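Local structure of malate oxidoreductase (Thermotoga maritima, 1VL6) at residues K99-I109 with L327-K335; P89-E97 with A111-S119. The protein probably catalyses the NAD-dependent oxidative decarboxylation of malate to pyruvate. One frame throughout, in Å; residues are numbered along the deposited sequence.

Contact 1. Residues K99-I109 with L327-K335; sequences KAFLFKAFADI and LLAFPGIMK
Lys99 lays its ammonium end over the ring of Phe330, NZ sitting 3.5 Å from the ring centroid and only 13° off the normal, a face-on cation-pi contact. CE follows over the same face as a CH-pi partner. A bend at chi2 swings the chain of Lys99 so that its end comes over the ring, and the two side chains approach from opposite directions. NZ is not held by the ring alone: Asp166 and Glu141 form salt bridges with it and Asn139 a hydrogen bond, so the ring backs a lysine gripped by acidic partners. The same ring turns an edge to Phe103, with CE1 of Phe330 4.1 Å above the centre of the Phe103 ring. This edge-to-face pair is tilted well away from perpendicular, the planes meeting at 52°. Leu102 CB lies in the plane of the Phe330 ring, 3.9 Å from CZ of Phe330. An alanine in place of Phe330 would probably leave Lys99 without its aromatic backing and open a gap between Phe103 and Leu102. One turn farther along helix 89-107, Phe106 is crossed at about a right angle by Leu327, which sets CD1 over one face, 4.3 Å from the Phe106 ring centroid. Ala107 CB meets Pro331 CB at 4.0 Å, where the two backbones come closest, and CD1 of Ile109 reaches Met334 CB at 4.1 Å. Phe164 of strand 163-165 also packs against Phe330 and Met334, while His377 of helix 374-386 meets Phe106 and Pro331. The short helical segments cross at -78°, their axes 9.2 Å apart. This is a steeply crossed helix-helix interface, joining the N-terminal malic-enzyme region to the NAD-binding region, with a lysine and its carboxylates at one end, consistent with the interdomain active-site cleft of malic enzymes.

Contact 2. Residues P89-E97 with A111-S119; sequences PYGALPVME and AFPICLSES
Cys115 turns SG anti to its carbonyl carbon (chi1 -77°), and Met96 places CG in the same way (chi1 -56°), which brings SG of Cys115 alongside CG of Met96. The Met96 chain then bends at chi2 and chi3, carrying its selenium end away from strand 110-115. SG of Cys115 also lies against the backbone of the helix, 3.6 Å from CA of Leu93, and CB of Ala92 touches it at 4.0 Å, so the thiol fits between successive turns. Two residues back along the strand, on the same face, Pro113 packs against the same Leu93 and Met96: CB of Pro113 is 3.7 Å from CB of Met96 and 4.0 Å from CD1 of Leu93, which crosses it obliquely. At the other end Pro89 closes the interface, its CB 4.1 Å from CB of Cys115. Helix and strand run antiparallel, at 169°, with axes 8.0 Å apart, forming the second half of the beta-alpha-beta unit of strand 71-76, helix 89-107 and strand 110-115. Met96 reaches Val74 and Ser76 on strand 71-76, the first strand of the unit. Beyond the strand, Leu116 packs on Ile127 of helix 121-130, while Ser134 of a second subunit binds the backbone N of Cys115.

In the fold
Helix 89-107 serves both contacts, its first half in contact 2 and its second half in contact 1, with centres about 17 Å apart. They meet where Ala111, near the start of strand 110-115, packs on the helix: its CB is 3.6 Å from CB of Phe103. Contact 2 thus fastens the helix to its own sheet, whereas contact 1 joins it to the NAD-binding region, more than 200 residues later in the chain. Glu141, an acidic partner of the lysine in contact 1, is followed in sequence by Asp142, which touches Met96 of contact 2, probably near the active site. A second subunit borders both, with its Tyr44 against Lys99 and its Thr66 against Leu93.

Contact 1. Residues K99-I109 with L327-K335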
loop_
_atom_site.group_PDB
_atom_site.type_symbol
_atom_site.label_atom_id
_atom_site.label_comp_id
_atom_site.label_asym_id
_atom_site.label_seq_id
_atom_site.Cartn_x
_atom_site.Cartn_y
_atom_site.Cartn_z
ATOM N N LYS A 99 12.937 -9.934 -8.219
ATOM C CA LYS A 99 13.601 -10.166 -6.957
ATOM C C LYS A 99 13.129 -9.204 -5.872
ATOM O O LYS A 99 12.976 -9.597 -4.723
ATOM C CB LYS A 99 15.079 -9.981 -7.096
ATOM C CG LYS A 99 15.822 -11.242 -6.925
ATOM C CD LYS A 99 16.192 -11.451 -5.486
ATOM C CE LYS A 99 17.078 -12.668 -5.434
ATOM N NZ LYS A 99 17.853 -12.603 -4.198
ATOM N N ALA A 100 12.953 -7.941 -6.215
ATOM C CA ALA A 100 12.541 -6.974 -5.209
ATOM C C ALA A 100 11.173 -7.381 -4.697
ATOM O O ALA A 100 10.950 -7.376 -3.502
ATOM C CB ALA A 100 12.506 -5.577 -5.774
ATOM N N PHE A 101 10.281 -7.767 -5.606
ATOM C CA PHE A 101 8.933 -8.185 -5.250
ATOM C C PHE A 101 9.001 -9.382 -4.258
ATOM O O PHE A 101 8.290 -9.404 -3.238
ATOM C CB PHE A 101 8.153 -8.503 -6.536
ATOM C CG PHE A 101 6.885 -9.308 -6.323
ATOM C CD1 PHE A 101 6.932 -10.679 -6.208
ATOM C CD2 PHE A 101 5.647 -8.692 -6.293
ATOM C CE1 PHE A 101 5.775 -11.402 -6.021
ATOM C CE2 PHE A 101 4.488 -9.413 -6.105
ATOM C CZ PHE A 101 4.543 -10.754 -5.961
ATOM N N LEU A 102 9.887 -10.345 -4.538
ATOM C CA LEU A 102 10.125 -11.473 -3.615
ATOM C C LEU A 102 10.611 -11.031 -2.204
ATOM O O LEU A 102 10.132 -11.563 -1.181
ATOM C CB LEU A 102 11.149 -12.432 -4.228
ATOM C CG LEU A 102 10.641 -13.159 -5.470
ATOM C CD1 LEU A 102 11.659 -14.119 -6.066
ATOM C CD2 LEU A 102 9.411 -13.930 -5.101
ATOM N N PHE A 103 11.561 -10.082 -2.184
ATOM C CA PHE A 103 12.099 -9.558 -0.964
ATOM C C PHE A 103 10.985 -9.000 -0.110
ATOM O O PHE A 103 10.950 -9.274 1.095
ATOM C CB PHE A 103 13.183 -8.480 -1.216
ATOM C CG PHE A 103 14.576 -9.019 -1.228
ATOM C CD1 PHE A 103 15.114 -9.596 -0.084
ATOM C CD2 PHE A 103 15.341 -8.974 -2.371
ATOM C CE1 PHE A 103 16.396 -10.131 -0.090
ATOM C CE2 PHE A 103 16.608 -9.530 -2.386
ATOM C CZ PHE A 103 17.135 -10.112 -1.244
ATOM N N LYS A 104 10.072 -8.252 -0.718
ATOM C CA LYS A 104 8.946 -7.689 0.013
ATOM C C LYS A 104 7.960 -8.769 0.461
ATOM O O LYS A 104 7.417 -8.727 1.555
ATOM C CB LYS A 104 8.185 -6.693 -0.862
ATOM C CG LYS A 104 7.122 -5.863 -0.080
ATOM C CD LYS A 104 7.799 -5.027 1.035
ATOM C CE LYS A 104 6.946 -3.898 1.549
ATOM N NZ LYS A 104 7.375 -3.522 2.902
ATOM N N ALA A 105 7.707 -9.728 -0.405
ATOM C CA ALA A 105 6.682 -10.701 -0.139
ATOM C C ALA A 105 7.125 -11.706 0.917
ATOM O O ALA A 105 6.343 -12.088 1.800
ATOM C CB ALA A 105 6.298 -11.407 -1.401
ATOM N N PHE A 106 8.374 -12.133 0.866
ATOM C CA PHE A 106 8.789 -13.175 1.795
ATOM C C PHE A 106 9.491 -12.668 3.045
ATOM O O PHE A 106 9.594 -13.383 4.002
ATOM C CB PHE A 106 9.623 -14.227 1.082
ATOM C CG PHE A 106 8.822 -15.088 0.134
ATOM C CD1 PHE A 106 8.639 -14.705 -1.171
ATOM C CD2 PHE A 106 8.243 -16.271 0.568
ATOM C CE1 PHE A 106 7.890 -15.490 -2.040
ATOM C CE2 PHE A 106 7.503 -17.060 -0.290
ATOM C CZ PHE A 106 7.325 -16.664 -1.603
ATOM N N ALA A 107 9.950 -11.425 3.049
ATOM C CA ALA A 107 10.703 -10.899 4.199
ATOM C C ALA A 107 10.266 -9.533 4.637
ATOM O O ALA A 107 10.731 -9.091 5.663
ATOM C CB ALA A 107 12.208 -10.869 3.887
ATOM N N ASP A 108 9.375 -8.904 3.868
ATOM C CA ASP A 108 8.861 -7.551 4.095
ATOM C C ASP A 108 9.981 -6.534 3.982
ATOM O O ASP A 108 9.955 -5.459 4.583
ATOM C CB ASP A 108 8.050 -7.456 5.392
ATOM C CG ASP A 108 7.213 -6.169 5.475
ATOM O OD1 ASP A 108 6.864 -5.594 4.421
ATOM O OD2 ASP A 108 6.866 -5.624 6.550
ATOM N N ILE A 109 10.965 -6.869 3.164
ATOM C CA ILE A 109 12.115 -5.981 2.956
ATOM C C ILE A 109 11.814 -5.080 1.789
ATOM O O ILE A 109 11.287 -5.534 0.771
ATOM C CB ILE A 109 13.371 -6.796 2.682
ATOM C CG1 ILE A 109 13.868 -7.386 3.986
ATOM C CG2 ILE A 109 14.448 -5.960 2.034
ATOM C CD1 ILE A 109 15.069 -8.252 3.774
ATOM N N LEU A 327 15.356 -19.186 -3.133
ATOM C CA LEU A 327 14.285 -18.522 -2.429
ATOM C C LEU A 327 14.110 -19.007 -1.015
ATOM O O LEU A 327 13.610 -18.275 -0.165
ATOM C CB LEU A 327 12.965 -18.646 -3.188
ATOM C CG LEU A 327 11.763 -17.937 -2.569
ATOM C CD1 LEU A 327 11.990 -16.468 -2.363
ATOM C CD2 LEU A 327 10.536 -18.185 -3.464
ATOM N N LEU A 328 14.487 -20.233 -0.737
ATOM C CA LEU A 328 14.402 -20.707 0.636
ATOM C C LEU A 328 15.389 -20.009 1.536
ATOM O O LEU A 328 15.213 -20.025 2.769
ATOM C CB LEU A 328 14.681 -22.199 0.708
ATOM C CG LEU A 328 13.674 -23.107 0.029
ATOM C CD1 LEU A 328 14.258 -24.485 -0.176
ATOM C CD2 LEU A 328 12.453 -23.185 0.875
ATOM N N ALA A 329 16.426 -19.401 0.948
ATOM C CA ALA A 329 17.565 -18.880 1.743
ATOM C C ALA A 329 17.601 -17.373 1.864
ATOM O O ALA A 329 17.743 -16.843 2.970
ATOM C CB ALA A 329 18.861 -19.357 1.154
ATOM N N PHE A 330 17.506 -16.665 0.740
ATOM C CA PHE A 330 17.780 -15.216 0.773
ATOM C C PHE A 330 16.838 -14.366 1.649
ATOM O O PHE A 330 17.280 -13.437 2.275
ATOM C CB PHE A 330 17.966 -14.631 -0.629
ATOM C CG PHE A 330 16.721 -14.511 -1.455
ATOM C CD1 PHE A 330 15.761 -13.528 -1.181
ATOM C CD2 PHE A 330 16.550 -15.315 -2.579
ATOM C CE1 PHE A 330 14.628 -13.398 -1.981
ATOM C CE2 PHE A 330 15.414 -15.207 -3.374
ATOM C CZ PHE A 330 14.453 -14.257 -3.082
ATOM N N PRO A 331 15.551 -14.656 1.735
ATOM C CA PRO A 331 14.725 -13.786 2.531
ATOM C C PRO A 331 15.171 -13.775 3.991
ATOM O O PRO A 331 15.351 -12.697 4.592
ATOM C CB PRO A 331 13.320 -14.342 2.327
ATOM C CG PRO A 331 13.431 -15.077 1.022
ATOM C CD PRO A 331 14.761 -15.704 1.074
ATOM N N GLY A 332 15.364 -14.953 4.561
ATOM C CA GLY A 332 15.725 -15.049 5.979
ATOM C C GLY A 332 17.110 -14.537 6.226
ATOM O O GLY A 332 17.346 -13.847 7.200
ATOM N N ILE A 333 18.035 -14.887 5.345
ATOM C CA ILE A 333 19.418 -14.501 5.514
ATOM C C ILE A 333 19.551 -12.998 5.503
ATOM O O ILE A 333 20.194 -12.408 6.367
ATOM C CB ILE A 333 20.239 -15.029 4.376
ATOM C CG1 ILE A 333 20.335 -16.565 4.468
ATOM C CG2 ILE A 333 21.607 -14.344 4.411
ATOM C CD1 ILE A 333 21.362 -17.207 3.542
HETATM N N MSE A 334 18.945 -12.375 4.506
HETATM C CA MSE A 334 19.033 -10.947 4.339
HETATM C C MSE A 334 18.370 -10.217 5.472
HETATM O O MSE A 334 18.870 -9.179 5.944
HETATM C CB MSE A 334 18.370 -10.555 3.038
HETATM C CG MSE A 334 18.870 -9.248 2.451
HETATM SE SE MSE A 334 20.745 -9.356 1.741
HETATM C CE MSE A 334 21.251 -7.804 2.458
ATOM N N LYS A 335 17.235 -10.725 5.912
ATOM C CA LYS A 335 16.558 -10.088 6.968
ATOM C C LYS A 335 17.383 -10.190 8.254
ATOM O O LYS A 335 17.490 -9.265 9.026
ATOM C CB LYS A 335 15.197 -10.723 7.148
ATOM C CG LYS A 335 14.270 -9.892 8.055
ATOM C CD LYS A 335 12.950 -10.634 8.162
ATOM C CE LYS A 335 11.908 -9.862 9.007
ATOM N NZ LYS A 335 11.237 -10.832 9.862
#

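Contact 2. Residues P89-E97 with A111-S119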
loop_
_atom_site.group_PDB
_atom_site.type_symbol
_atom_site.label_atom_id
_atom_site.label_comp_id
_atom_site.label_asym_id
_atom_site.label_seq_id
_atom_site.Cartn_x
_atom_site.Cartn_y
_atom_site.Cartn_z
ATOM N N PRO A 89 22.020 -4.616 -18.340
ATOM C CA PRO A 89 21.252 -4.028 -17.262
ATOM C C PRO A 89 19.807 -3.774 -17.597
ATOM O O PRO A 89 18.954 -3.800 -16.700
ATOM C CB PRO A 89 21.964 -2.702 -16.983
ATOM C CG PRO A 89 22.667 -2.356 -18.230
ATOM C CD PRO A 89 23.013 -3.678 -18.874
ATOM N N TYR A 90 19.501 -3.536 -18.866
ATOM C CA TYR A 90 18.078 -3.364 -19.256
ATOM C C TYR A 90 17.275 -4.690 -19.194
ATOM O O TYR A 90 16.150 -4.729 -18.721
ATOM C CB TYR A 90 17.978 -2.770 -20.642
ATOM C CG TYR A 90 18.593 -1.414 -20.672
ATOM C CD1 TYR A 90 17.883 -0.299 -20.236
ATOM C CD2 TYR A 90 19.902 -1.238 -21.089
ATOM C CE1 TYR A 90 18.460 0.968 -20.243
ATOM C CE2 TYR A 90 20.473 -0.000 -21.104
ATOM C CZ TYR A 90 19.752 1.105 -20.672
ATOM O OH TYR A 90 20.356 2.334 -20.687
ATOM N N GLY A 91 17.860 -5.762 -19.716
ATOM C CA GLY A 91 17.268 -7.057 -19.647
ATOM C C GLY A 91 17.183 -7.442 -18.206
ATOM O O GLY A 91 16.254 -8.141 -17.819
ATOM N N ALA A 92 18.160 -7.001 -17.402
ATOM C CA ALA A 92 18.179 -7.406 -16.000
ATOM C C ALA A 92 17.067 -6.732 -15.215
ATOM O O ALA A 92 16.568 -7.308 -14.257
ATOM C CB ALA A 92 19.525 -7.134 -15.352
ATOM N N LEU A 93 16.668 -5.532 -15.616
ATOM C CA LEU A 93 15.790 -4.720 -14.767
ATOM C C LEU A 93 14.487 -5.412 -14.366
ATOM O O LEU A 93 14.149 -5.407 -13.194
ATOM C CB LEU A 93 15.513 -3.344 -15.376
ATOM C CG LEU A 93 14.621 -2.410 -14.542
ATOM C CD1 LEU A 93 15.281 -2.101 -13.249
ATOM C CD2 LEU A 93 14.297 -1.101 -15.271
ATOM N N PRO A 94 13.747 -6.008 -15.291
ATOM C CA PRO A 94 12.511 -6.668 -14.911
ATOM C C PRO A 94 12.776 -7.881 -14.011
ATOM O O PRO A 94 11.919 -8.265 -13.203
ATOM C CB PRO A 94 11.904 -7.064 -16.245
ATOM C CG PRO A 94 13.032 -7.139 -17.127
ATOM C CD PRO A 94 13.973 -6.107 -16.733
ATOM N N VAL A 95 13.964 -8.448 -14.124
ATOM C CA VAL A 95 14.324 -9.544 -13.257
ATOM C C VAL A 95 14.605 -9.015 -11.839
ATOM O O VAL A 95 14.116 -9.544 -10.844
ATOM C CB VAL A 95 15.497 -10.354 -13.849
ATOM C CG1 VAL A 95 15.796 -11.535 -12.999
ATOM C CG2 VAL A 95 15.146 -10.806 -15.283
HETATM N N MSE A 96 15.351 -7.930 -11.742
HETATM C CA MSE A 96 15.625 -7.376 -10.421
HETATM C C MSE A 96 14.326 -6.831 -9.777
HETATM O O MSE A 96 14.168 -6.834 -8.569
HETATM C CB MSE A 96 16.715 -6.322 -10.499
HETATM C CG MSE A 96 18.044 -6.785 -11.119
HETATM SE SE MSE A 96 18.615 -8.564 -10.498
HETATM C CE MSE A 96 19.151 -9.378 -12.104
ATOM N N GLU A 97 13.386 -6.368 -10.585
ATOM C CA GLU A 97 12.104 -5.992 -10.049
ATOM C C GLU A 97 11.399 -7.224 -9.431
ATOM O O GLU A 97 10.807 -7.151 -8.376
ATOM C CB GLU A 97 11.243 -5.392 -11.153
ATOM C CG GLU A 97 11.489 -3.939 -11.475
ATOM C CD GLU A 97 10.285 -3.247 -12.116
ATOM O OE1 GLU A 97 9.286 -3.907 -12.480
ATOM O OE2 GLU A 97 10.328 -2.015 -12.264
ATOM N N ALA A 111 13.100 -3.618 -1.096
ATOM C CA ALA A 111 14.242 -3.794 -1.957
ATOM C C ALA A 111 14.104 -2.943 -3.227
ATOM O O ALA A 111 13.029 -2.812 -3.755
ATOM C CB ALA A 111 14.379 -5.272 -2.290
ATOM N N PHE A 112 15.214 -2.358 -3.681
ATOM C CA PHE A 112 15.250 -1.468 -4.860
ATOM C C PHE A 112 16.235 -2.062 -5.887
ATOM O O PHE A 112 17.315 -2.501 -5.521
ATOM C CB PHE A 112 15.645 -0.019 -4.460
ATOM C CG PHE A 112 14.719 0.589 -3.434
ATOM C CD1 PHE A 112 14.869 0.294 -2.081
ATOM C CD2 PHE A 112 13.654 1.398 -3.829
ATOM C CE1 PHE A 112 13.982 0.797 -1.131
ATOM C CE2 PHE A 112 12.765 1.921 -2.885
ATOM C CZ PHE A 112 12.934 1.619 -1.531
ATOM N N PRO A 113 15.838 -2.147 -7.153
ATOM C CA PRO A 113 16.747 -2.593 -8.181
ATOM C C PRO A 113 17.721 -1.532 -8.578
ATOM O O PRO A 113 17.307 -0.418 -8.889
ATOM C CB PRO A 113 15.848 -2.888 -9.374
ATOM C CG PRO A 113 14.484 -2.755 -8.885
ATOM C CD PRO A 113 14.475 -1.942 -7.678
ATOM N N ILE A 114 19.002 -1.903 -8.568
ATOM C CA ILE A 114 20.055 -1.083 -9.031
ATOM C C ILE A 114 20.854 -1.820 -10.087
ATOM O O ILE A 114 21.747 -2.613 -9.783
ATOM C CB ILE A 114 20.877 -0.657 -7.860
ATOM C CG1 ILE A 114 20.111 0.444 -7.130
ATOM C CG2 ILE A 114 22.222 -0.068 -8.320
ATOM C CD1 ILE A 114 20.562 0.609 -5.744
ATOM N N CYS A 115 20.476 -1.554 -11.329
ATOM C CA CYS A 115 21.006 -2.185 -12.490
ATOM C C CYS A 115 21.950 -1.201 -13.171
ATOM O O CYS A 115 21.537 -0.123 -13.670
ATOM C CB CYS A 115 19.852 -2.538 -13.430
ATOM S SG CYS A 115 18.869 -4.005 -12.964
ATOM N N LEU A 116 23.219 -1.592 -13.233
ATOM C CA LEU A 116 24.307 -0.704 -13.593
ATOM C C LEU A 116 24.734 -0.900 -15.023
ATOM O O LEU A 116 24.858 -2.042 -15.471
ATOM C CB LEU A 116 25.509 -0.999 -12.713
ATOM C CG LEU A 116 25.135 -0.879 -11.242
ATOM C CD1 LEU A 116 26.290 -1.412 -10.376
ATOM C CD2 LEU A 116 24.755 0.570 -10.904
ATOM N N SER A 117 25.005 0.194 -15.728
ATOM C CA SER A 117 25.586 0.083 -17.067
ATOM C C SER A 117 27.107 0.063 -17.032
ATOM O O SER A 117 27.729 0.569 -17.925
ATOM C CB SER A 117 25.107 1.198 -18.001
ATOM O OG SER A 117 25.222 2.470 -17.375
ATOM N N GLU A 118 27.706 -0.535 -16.014
ATOM C CA GLU A 118 29.146 -0.604 -15.913
ATOM C C GLU A 118 29.458 -2.017 -15.545
ATOM O O GLU A 118 28.814 -2.591 -14.677
ATOM C CB GLU A 118 29.670 0.366 -14.841
ATOM C CG GLU A 118 31.163 0.225 -14.503
ATOM C CD GLU A 118 32.053 0.495 -15.692
ATOM O OE1 GLU A 118 32.111 1.667 -16.117
ATOM O OE2 GLU A 118 32.674 -0.467 -16.218
ATOM N N SER A 119 30.439 -2.595 -16.202
ATOM C CA SER A 119 30.710 -3.972 -15.957
ATOM C C SER A 119 32.182 -4.331 -15.627
ATOM O O SER A 119 32.445 -5.488 -15.265
ATOM C CB SER A 119 30.125 -4.775 -17.109
ATOM O OG SER A 119 30.965 -4.630 -18.222
#